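Local structure of uncharacterized protein (Methanocella paludicola, 5DMP) at residues A[21-34]-A[45-58]. The protein is probably a phosphoesterase of archaeal non-homologous end joining that trims 3' phosphate-bearing DNA ends during break repair. Numbering follows the deposited sequence.
Sequences RLEMGGVLKSWAVP and RLAMPTEDHPIGYA. With VN4 (oxido(dioxo)vanadium), chain J.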
ATOM      1  N   ARG A  21       0.057   3.535   0.960  1.00 23.67           N
ATOM      2  CA  ARG A  21      -0.502   4.926   0.854  1.00 24.25           C
ATOM      3  C   ARG A  21      -0.648   5.321  -0.581  1.00 24.76           C
ATOM      4  O   ARG A  21       0.153   4.951  -1.472  1.00 24.00           O
ATOM      5  CB  ARG A  21       0.470   5.955   1.579  1.00 23.73           C
ATOM      6  CG  ARG A  21       1.126   5.420   2.807  1.00 22.53           C
ATOM      7  CD  ARG A  21       1.935   6.616   3.514  1.00 23.84           C
ATOM      8  NE  ARG A  21       2.692   6.060   4.609  1.00 24.96           N
ATOM      9  CZ  ARG A  21       2.247   5.803   5.832  1.00 26.04           C
ATOM     10  NH1 ARG A  21       0.979   6.065   6.197  1.00 29.81           N
ATOM     11  NH2 ARG A  21       3.042   5.280   6.697  1.00 28.63           N
ATOM     12  N   LEU A  22      -1.712   6.046  -0.863  1.00 22.22           N
ATOM     13  CA  LEU A  22      -1.916   6.489  -2.203  1.00 22.66           C
ATOM     14  C   LEU A  22      -2.217   8.011  -2.153  1.00 24.43           C
ATOM     15  O   LEU A  22      -3.116   8.447  -1.385  1.00 26.39           O
ATOM     16  CB  LEU A  22      -3.191   5.834  -2.826  1.00 24.65           C
ATOM     17  CG  LEU A  22      -3.115   4.293  -2.964  1.00 23.35           C
ATOM     18  CD1 LEU A  22      -4.514   3.804  -3.370  1.00 29.25           C
ATOM     19  CD2 LEU A  22      -2.063   3.938  -4.031  1.00 23.31           C
ATOM     20  N   GLU A  23      -1.573   8.748  -3.035  1.00 24.42           N
ATOM     21  CA  GLU A  23      -1.804  10.230  -3.070  1.00 26.88           C
ATOM     22  C   GLU A  23      -3.146  10.577  -3.665  1.00 29.05           C
ATOM     23  O   GLU A  23      -3.437  10.199  -4.829  1.00 29.16           O
ATOM     24  CB  GLU A  23      -0.724  10.831  -3.892  1.00 28.14           C
ATOM     25  CG  GLU A  23      -0.889  12.369  -3.989  1.00 33.36           C
ATOM     26  CD  GLU A  23       0.163  13.039  -4.853  1.00 37.07           C
ATOM     27  OE1 GLU A  23       1.158  12.404  -5.304  1.00 35.37           O
ATOM     28  OE2 GLU A  23       0.016  14.263  -5.038  1.00 43.29           O
ATOM     29  N   MET A  24      -3.964  11.304  -2.898  1.00 29.99           N
ATOM     30  CA  MET A  24      -5.139  11.976  -3.476  1.00 33.44           C
ATOM     31  C   MET A  24      -5.558  13.180  -2.632  1.00 40.93           C
ATOM     32  O   MET A  24      -5.290  13.222  -1.406  1.00 38.16           O
ATOM     33  CB  MET A  24      -6.319  11.010  -3.621  1.00 39.47           C
ATOM     34  CG  MET A  24      -6.668  10.137  -2.425  1.00 43.10           C
ATOM     35  SD  MET A  24      -7.895   8.810  -2.732  1.00 42.21           S
ATOM     36  CE  MET A  24      -6.951   7.288  -2.862  1.00 45.12           C
ATOM     37  N   GLY A  25      -6.178  14.171  -3.288  1.00 42.50           N
ATOM     38  CA  GLY A  25      -6.640  15.379  -2.576  1.00 46.41           C
ATOM     39  C   GLY A  25      -5.573  16.029  -1.697  1.00 44.95           C
ATOM     40  O   GLY A  25      -5.858  16.485  -0.574  1.00 46.61           O
ATOM     41  N   GLY A  26      -4.347  16.016  -2.200  1.00 37.91           N
ATOM     42  CA  GLY A  26      -3.191  16.651  -1.606  1.00 42.24           C
ATOM     43  C   GLY A  26      -2.549  15.939  -0.433  1.00 40.68           C
ATOM     44  O   GLY A  26      -1.721  16.509   0.205  1.00 39.49           O
ATOM     45  N   VAL A  27      -2.929  14.707  -0.112  1.00 35.93           N
ATOM     46  CA  VAL A  27      -2.306  14.013   1.042  1.00 30.48           C
ATOM     47  C   VAL A  27      -2.063  12.542   0.615  1.00 31.32           C
ATOM     48  O   VAL A  27      -2.479  12.177  -0.463  1.00 32.84           O
ATOM     49  CB  VAL A  27      -3.204  13.987   2.293  1.00 35.20           C
ATOM     50  CG1 VAL A  27      -3.432  15.429   2.832  1.00 35.54           C
ATOM     51  CG2 VAL A  27      -4.515  13.261   2.050  1.00 33.01           C
ATOM     52  N   LEU A  28      -1.491  11.742   1.505  1.00 27.56           N
ATOM     53  CA  LEU A  28      -1.350  10.306   1.243  1.00 26.56           C
ATOM     54  C   LEU A  28      -2.428   9.613   2.092  1.00 25.08           C
ATOM     55  O   LEU A  28      -2.325   9.546   3.324  1.00 28.46           O
ATOM     56  CB  LEU A  28       0.059   9.863   1.746  1.00 25.82           C
ATOM     57  CG  LEU A  28       1.209  10.488   0.938  1.00 24.53           C
ATOM     58  CD1 LEU A  28       2.577   9.947   1.431  1.00 26.77           C
ATOM     59  CD2 LEU A  28       1.138  10.285  -0.569  1.00 26.67           C
ATOM     60  N   LYS A  29      -3.487   9.095   1.451  1.00 26.43           N
ATOM     61  CA  LYS A  29      -4.466   8.272   2.142  1.00 26.19           C
ATOM     62  C   LYS A  29      -3.816   6.923   2.483  1.00 25.92           C
ATOM     63  O   LYS A  29      -3.129   6.369   1.621  1.00 25.94           O
ATOM     64  CB  LYS A  29      -5.688   8.004   1.181  1.00 30.53           C
ATOM     65  CG  LYS A  29      -6.400   9.223   0.580  1.00 35.21           C
ATOM     66  CD  LYS A  29      -6.962  10.148   1.674  1.00 36.42           C
ATOM     67  CE  LYS A  29      -7.966   9.441   2.542  1.00 46.12           C
ATOM     68  NZ  LYS A  29      -8.546  10.518   3.427  1.00 49.99           N
ATOM     69  N   SER A  30      -4.007   6.424   3.708  1.00 25.03           N
ATOM     70  CA  SER A  30      -3.114   5.409   4.239  1.00 25.65           C
ATOM     71  C   SER A  30      -3.952   4.257   4.801  1.00 30.02           C
ATOM     72  O   SER A  30      -5.008   4.479   5.383  1.00 28.97           O
ATOM     73  CB  SER A  30      -2.258   5.999   5.353  1.00 24.09           C
ATOM     74  OG  SER A  30      -1.424   7.024   4.753  1.00 25.77           O
ATOM     75  N   TRP A  31      -3.392   3.062   4.740  1.00 24.15           N
ATOM     76  CA  TRP A  31      -3.984   1.883   5.362  1.00 26.12           C
ATOM     77  C   TRP A  31      -2.867   1.061   5.961  1.00 30.31           C
ATOM     78  O   TRP A  31      -1.768   0.931   5.356  1.00 28.28           O
ATOM     79  CB  TRP A  31      -4.655   1.008   4.293  1.00 25.07           C
ATOM     80  CG  TRP A  31      -5.904   1.536   3.614  1.00 26.89           C
ATOM     81  CD1 TRP A  31      -7.232   1.174   3.923  1.00 25.99           C
ATOM     82  CD2 TRP A  31      -5.991   2.434   2.495  1.00 25.58           C
ATOM     83  NE1 TRP A  31      -8.093   1.831   3.054  1.00 28.55           N
ATOM     84  CE2 TRP A  31      -7.375   2.605   2.182  1.00 26.49           C
ATOM     85  CE3 TRP A  31      -5.038   3.132   1.708  1.00 25.89           C
ATOM     86  CZ2 TRP A  31      -7.820   3.430   1.109  1.00 28.23           C
ATOM     87  CZ3 TRP A  31      -5.459   3.960   0.705  1.00 28.98           C
ATOM     88  CH2 TRP A  31      -6.870   4.145   0.419  1.00 29.19           C
ATOM     89  N   ALA A  32      -3.127   0.436   7.110  1.00 25.65           N
ATOM     90  CA  ALA A  32      -2.164  -0.516   7.644  1.00 27.67           C
ATOM     91  C   ALA A  32      -2.537  -1.907   7.136  1.00 30.37           C
ATOM     92  O   ALA A  32      -3.692  -2.329   7.283  1.00 33.27           O
ATOM     93  CB  ALA A  32      -2.184  -0.494   9.176  1.00 30.87           C
ATOM     94  N   VAL A  33      -1.565  -2.627   6.595  1.00 27.55           N
ATOM     95  CA  VAL A  33      -1.826  -3.926   5.994  1.00 28.45           C
ATOM     96  C   VAL A  33      -0.961  -4.931   6.715  1.00 31.90           C
ATOM     97  O   VAL A  33       0.228  -5.107   6.385  1.00 32.09           O
ATOM     98  CB  VAL A  33      -1.532  -3.900   4.448  1.00 29.41           C
ATOM     99  CG1 VAL A  33      -1.866  -5.289   3.833  1.00 26.48           C
ATOM    100  CG2 VAL A  33      -2.365  -2.769   3.790  1.00 29.41           C
ATOM    101  N   PRO A  34      -1.523  -5.601   7.739  1.00 35.89           N
ATOM    102  CA  PRO A  34      -0.714  -6.495   8.596  1.00 36.41           C
ATOM    103  C   PRO A  34       0.226  -7.432   7.894  1.00 37.34           C
ATOM    104  O   PRO A  34       1.421  -7.449   8.269  1.00 46.89           O
ATOM    105  CB  PRO A  34      -1.770  -7.257   9.426  1.00 37.25           C
ATOM    106  CG  PRO A  34      -2.797  -6.192   9.620  1.00 39.01           C
ATOM    107  CD  PRO A  34      -2.854  -5.357   8.334  1.00 34.74           C
ATOM    108  N   ARG A  45      -6.199  -9.552   1.540  1.00 26.64           N
ATOM    109  CA  ARG A  45      -5.482  -8.967   2.676  1.00 26.60           C
ATOM    110  C   ARG A  45      -6.374  -7.927   3.357  1.00 28.24           C
ATOM    111  O   ARG A  45      -7.200  -7.268   2.689  1.00 33.16           O
ATOM    112  CB  ARG A  45      -4.220  -8.267   2.161  1.00 28.11           C
ATOM    113  CG  ARG A  45      -3.160  -9.239   1.726  1.00 28.72           C
ATOM    114  CD  ARG A  45      -2.638  -9.983   2.902  1.00 30.46           C
ATOM    115  NE  ARG A  45      -1.335 -10.431   2.453  1.00 42.47           N
ATOM    116  CZ  ARG A  45      -0.867 -11.657   2.528  1.00 43.45           C
ATOM    117  NH1 ARG A  45      -1.604 -12.613   3.082  1.00 38.69           N
ATOM    118  NH2 ARG A  45       0.366 -11.883   2.077  1.00 44.66           N
ATOM    119  N   LEU A  46      -6.300  -7.823   4.669  1.00 26.34           N
ATOM    120  CA  LEU A  46      -7.145  -6.768   5.290  1.00 26.97           C
ATOM    121  C   LEU A  46      -6.305  -5.466   5.384  1.00 27.85           C
ATOM    122  O   LEU A  46      -5.125  -5.556   5.593  1.00 28.05           O
ATOM    123  CB  LEU A  46      -7.550  -7.188   6.675  1.00 31.71           C
ATOM    124  CG  LEU A  46      -8.375  -8.530   6.645  1.00 36.45           C
ATOM    125  CD1 LEU A  46      -8.800  -8.822   8.080  1.00 39.66           C
ATOM    126  CD2 LEU A  46      -9.531  -8.562   5.676  1.00 38.00           C
ATOM    127  N   ALA A  47      -6.971  -4.334   5.258  1.00 28.36           N
ATOM    128  CA  ALA A  47      -6.287  -3.014   5.120  1.00 29.17           C
ATOM    129  C   ALA A  47      -7.067  -2.093   6.034  1.00 25.29           C
ATOM    130  O   ALA A  47      -8.240  -1.807   5.800  1.00 30.17           O
ATOM    131  CB  ALA A  47      -6.359  -2.504   3.664  1.00 26.79           C
ATOM    132  N   MET A  48      -6.447  -1.694   7.125  1.00 30.33           N
ATOM    133  CA  MET A  48      -7.117  -0.846   8.133  1.00 31.22           C
ATOM    134  C   MET A  48      -6.727   0.644   7.924  1.00 32.57           C
ATOM    135  O   MET A  48      -5.557   0.980   8.058  1.00 29.41           O
ATOM    136  CB  MET A  48      -6.692  -1.319   9.529  1.00 34.29           C
ATOM    137  CG  MET A  48      -7.541  -2.471  10.128  1.00 51.75           C
ATOM    138  SD  MET A  48      -7.633  -3.985   9.151  1.00 64.29           S
ATOM    139  CE  MET A  48      -5.910  -4.478   9.192  1.00 48.10           C
ATOM    140  N   PRO A  49      -7.695   1.513   7.623  1.00 30.42           N
ATOM    141  CA  PRO A  49      -7.423   2.941   7.421  1.00 31.18           C
ATOM    142  C   PRO A  49      -6.700   3.577   8.591  1.00 36.56           C
ATOM    143  O   PRO A  49      -6.988   3.293   9.774  1.00 31.32           O
ATOM    144  CB  PRO A  49      -8.787   3.572   7.249  1.00 37.07           C
ATOM    145  CG  PRO A  49      -9.705   2.424   6.934  1.00 35.42           C
ATOM    146  CD  PRO A  49      -9.130   1.208   7.552  1.00 31.79           C
ATOM    147  N   THR A  50      -5.703   4.396   8.259  1.00 30.09           N
ATOM    148  CA  THR A  50      -4.968   5.119   9.277  1.00 31.04           C
ATOM    149  C   THR A  50      -5.001   6.583   8.903  1.00 27.40           C
ATOM    150  O   THR A  50      -5.657   7.012   7.938  1.00 29.98           O
ATOM    151  CB  THR A  50      -3.518   4.592   9.438  1.00 34.65           C
ATOM    152  OG1 THR A  50      -2.840   4.745   8.187  1.00 33.70           O
ATOM    153  CG2 THR A  50      -3.529   3.106   9.811  1.00 31.92           C
ATOM    154  N   GLU A  51      -4.281   7.399   9.642  1.00 28.29           N
ATOM    155  CA  GLU A  51      -4.309   8.816   9.382  1.00 28.16           C
ATOM    156  C   GLU A  51      -3.765   9.197   8.038  1.00 26.65           C
ATOM    157  O   GLU A  51      -2.692   8.655   7.600  1.00 30.28           O
ATOM    158  CB  GLU A  51      -3.317   9.492  10.378  1.00 34.77           C
ATOM    159  CG  GLU A  51      -3.812   9.733  11.751  1.00 53.36           C
ATOM    160  CD  GLU A  51      -5.116  10.477  11.778  1.00 55.30           C
ATOM    161  OE1 GLU A  51      -5.186  11.637  11.298  1.00 60.90           O
ATOM    162  OE2 GLU A  51      -6.070   9.879  12.306  1.00 69.52           O
ATOM    163  N   ASP A  52      -4.331  10.247   7.456  1.00 28.39           N
ATOM    164  CA  ASP A  52      -3.707  10.828   6.280  1.00 31.14           C
ATOM    165  C   ASP A  52      -2.286  11.294   6.608  1.00 30.25           C
ATOM    166  O   ASP A  52      -2.040  11.751   7.734  1.00 30.36           O
ATOM    167  CB  ASP A  52      -4.456  12.073   5.793  1.00 32.19           C
ATOM    168  CG  ASP A  52      -5.845  11.771   5.289  1.00 39.97           C
ATOM    169  OD1 ASP A  52      -6.252  10.582   5.192  1.00 37.18           O
ATOM    170  OD2 ASP A  52      -6.524  12.765   4.997  1.00 40.27           O
ATOM    171  N   HIS A  53      -1.363  11.140   5.664  1.00 28.27           N
ATOM    172  CA  HIS A  53       0.058  11.558   5.859  1.00 28.99           C
ATOM    173  C   HIS A  53       0.399  12.631   4.844  1.00 28.20           C
ATOM    174  O   HIS A  53      -0.187  12.698   3.790  1.00 29.17           O
ATOM    175  CB  HIS A  53       1.009  10.346   5.746  1.00 28.89           C
ATOM    176  CG  HIS A  53       1.099   9.559   7.011  1.00 33.05           C
ATOM    177  ND1 HIS A  53       0.003   8.922   7.589  1.00 33.93           N
ATOM    178  CD2 HIS A  53       2.135   9.380   7.864  1.00 37.35           C
ATOM    179  CE1 HIS A  53       0.387   8.348   8.720  1.00 34.27           C
ATOM    180  NE2 HIS A  53       1.676   8.597   8.902  1.00 37.61           N
ATOM    181  N   PRO A  54       1.406  13.481   5.151  1.00 27.87           N
ATOM    182  CA  PRO A  54       1.852  14.443   4.168  1.00 29.17           C
ATOM    183  C   PRO A  54       2.578  13.726   2.973  1.00 27.24           C
ATOM    184  O   PRO A  54       3.230  12.699   3.169  1.00 27.47           O
ATOM    185  CB  PRO A  54       2.865  15.323   4.960  1.00 29.83           C
ATOM    186  CG  PRO A  54       3.324  14.480   6.118  1.00 30.38           C
ATOM    187  CD  PRO A  54       2.191  13.476   6.404  1.00 28.40           C
ATOM    188  N   ILE A  55       2.462  14.287   1.801  1.00 28.45           N
ATOM    189  CA  ILE A  55       3.124  13.748   0.579  1.00 29.90           C
ATOM    190  C   ILE A  55       4.604  13.499   0.806  1.00 31.20           C
ATOM    191  O   ILE A  55       5.104  12.447   0.393  1.00 29.29           O
ATOM    192  CB  ILE A  55       2.840  14.635  -0.643  1.00 36.64           C
ATOM    193  CG1 ILE A  55       1.387  14.401  -1.098  1.00 38.06           C
ATOM    194  CG2 ILE A  55       3.824  14.326  -1.788  1.00 38.64           C
ATOM    195  CD1 ILE A  55       0.905  15.474  -2.040  1.00 45.19           C
ATOM    196  N   GLY A  56       5.306  14.379   1.540  1.00 29.56           N
ATOM    197  CA  GLY A  56       6.746  14.190   1.732  1.00 28.86           C
ATOM    198  C   GLY A  56       7.125  12.992   2.621  1.00 32.15           C
ATOM    199  O   GLY A  56       8.255  12.512   2.564  1.00 33.45           O
ATOM    200  N   TYR A  57       6.173  12.461   3.412  1.00 28.45           N
ATOM    201  CA  TYR A  57       6.409  11.215   4.162  1.00 26.65           C
ATOM    202  C   TYR A  57       6.665   9.978   3.298  1.00 27.04           C
ATOM    203  O   TYR A  57       7.222   8.970   3.780  1.00 27.50           O
ATOM    204  CB  TYR A  57       5.178  10.954   5.060  1.00 27.27           C
ATOM    205  CG  TYR A  57       5.467  10.076   6.218  1.00 27.76           C
ATOM    206  CD1 TYR A  57       6.111  10.587   7.340  1.00 31.17           C
ATOM    207  CD2 TYR A  57       5.132   8.709   6.214  1.00 27.98           C
ATOM    208  CE1 TYR A  57       6.363   9.774   8.466  1.00 32.15           C
ATOM    209  CE2 TYR A  57       5.443   7.881   7.300  1.00 29.22           C
ATOM    210  CZ  TYR A  57       6.035   8.446   8.439  1.00 34.08           C
ATOM    211  OH  TYR A  57       6.298   7.706   9.543  1.00 35.44           O
ATOM    212  N   ALA A  58       6.311  10.041   2.020  1.00 26.57           N
ATOM    213  CA  ALA A  58       6.529   8.843   1.143  1.00 25.21           C
ATOM    214  C   ALA A  58       7.985   8.331   1.102  1.00 30.63           C
ATOM    215  O   ALA A  58       8.250   7.134   0.893  1.00 32.17           O
ATOM    216  CB  ALA A  58       6.063   9.154  -0.264  1.00 25.25           C
TER
HETATM  217  V   VN4 J 209       3.206   5.866  10.266  1.00 64.29           V
HETATM  218  O1  VN4 J 209       3.183   7.673  10.913  1.00 56.12           O
HETATM  219  O2  VN4 J 209       5.053   5.356  10.011  1.00 46.00           O
HETATM  220  O3  VN4 J 209       1.601   4.895   9.979  1.00 58.94           O
HETATM  221  O   HOH W   1      -0.239   4.170   8.292  1.00 43.91           O
HETATM  222  O   HOH W   2       0.721  16.510   1.822  1.00 38.95           O
HETATM  223  O   HOH W   3      -5.764   8.054   5.343  1.00 32.08           O
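His53, on the beta hairpin of strands 27-33 and 45-53 in the phosphoesterase domain, meets Arg21 of the adjoining strand 16-24. Leu28 pairs with His53, and Ala32 with Met48, through backbone hydrogen bonds. Arg21, His53 and Tyr57 line the pocket of a bound oxido(dioxo)vanadium. Arg21 NH1 lies over one face of the His53 ring, near its rim, 3.3 Å from ND1 without a hydrogen bond; the planes are 33° apart. Ser30 OG accepts from Arg21 NH1 in the guanidinium plane, and Gln9 takes NE. The ring edge of His53 is held at both nitrogens: ND1 donates to Glu51 O (2.7 Å) and NE2 donates almost straight to O1 of the vanadium group (2.7 Å, 177°). With an alanine here, O1 would probably lose this donor, and Arg21 part of the cover on one face. Packing is close at Leu28, where CD1 meets Ala58 CB at 4.0 Å and CD2 meets Ile55 CG1 at 4.2 Å. The rim at Asp52 is exposed. There Lys29 folds back, chi2 and chi3 both near -60°, and NZ reaches the syn side of Asp52 OD1 in a salt bridge of 2.9 Å. A water links Ser30 N, Thr50 O and Asp52 OD1. In the pocket, Tyr57 OH donates to O2 of the vanadium group at 2.7 Å.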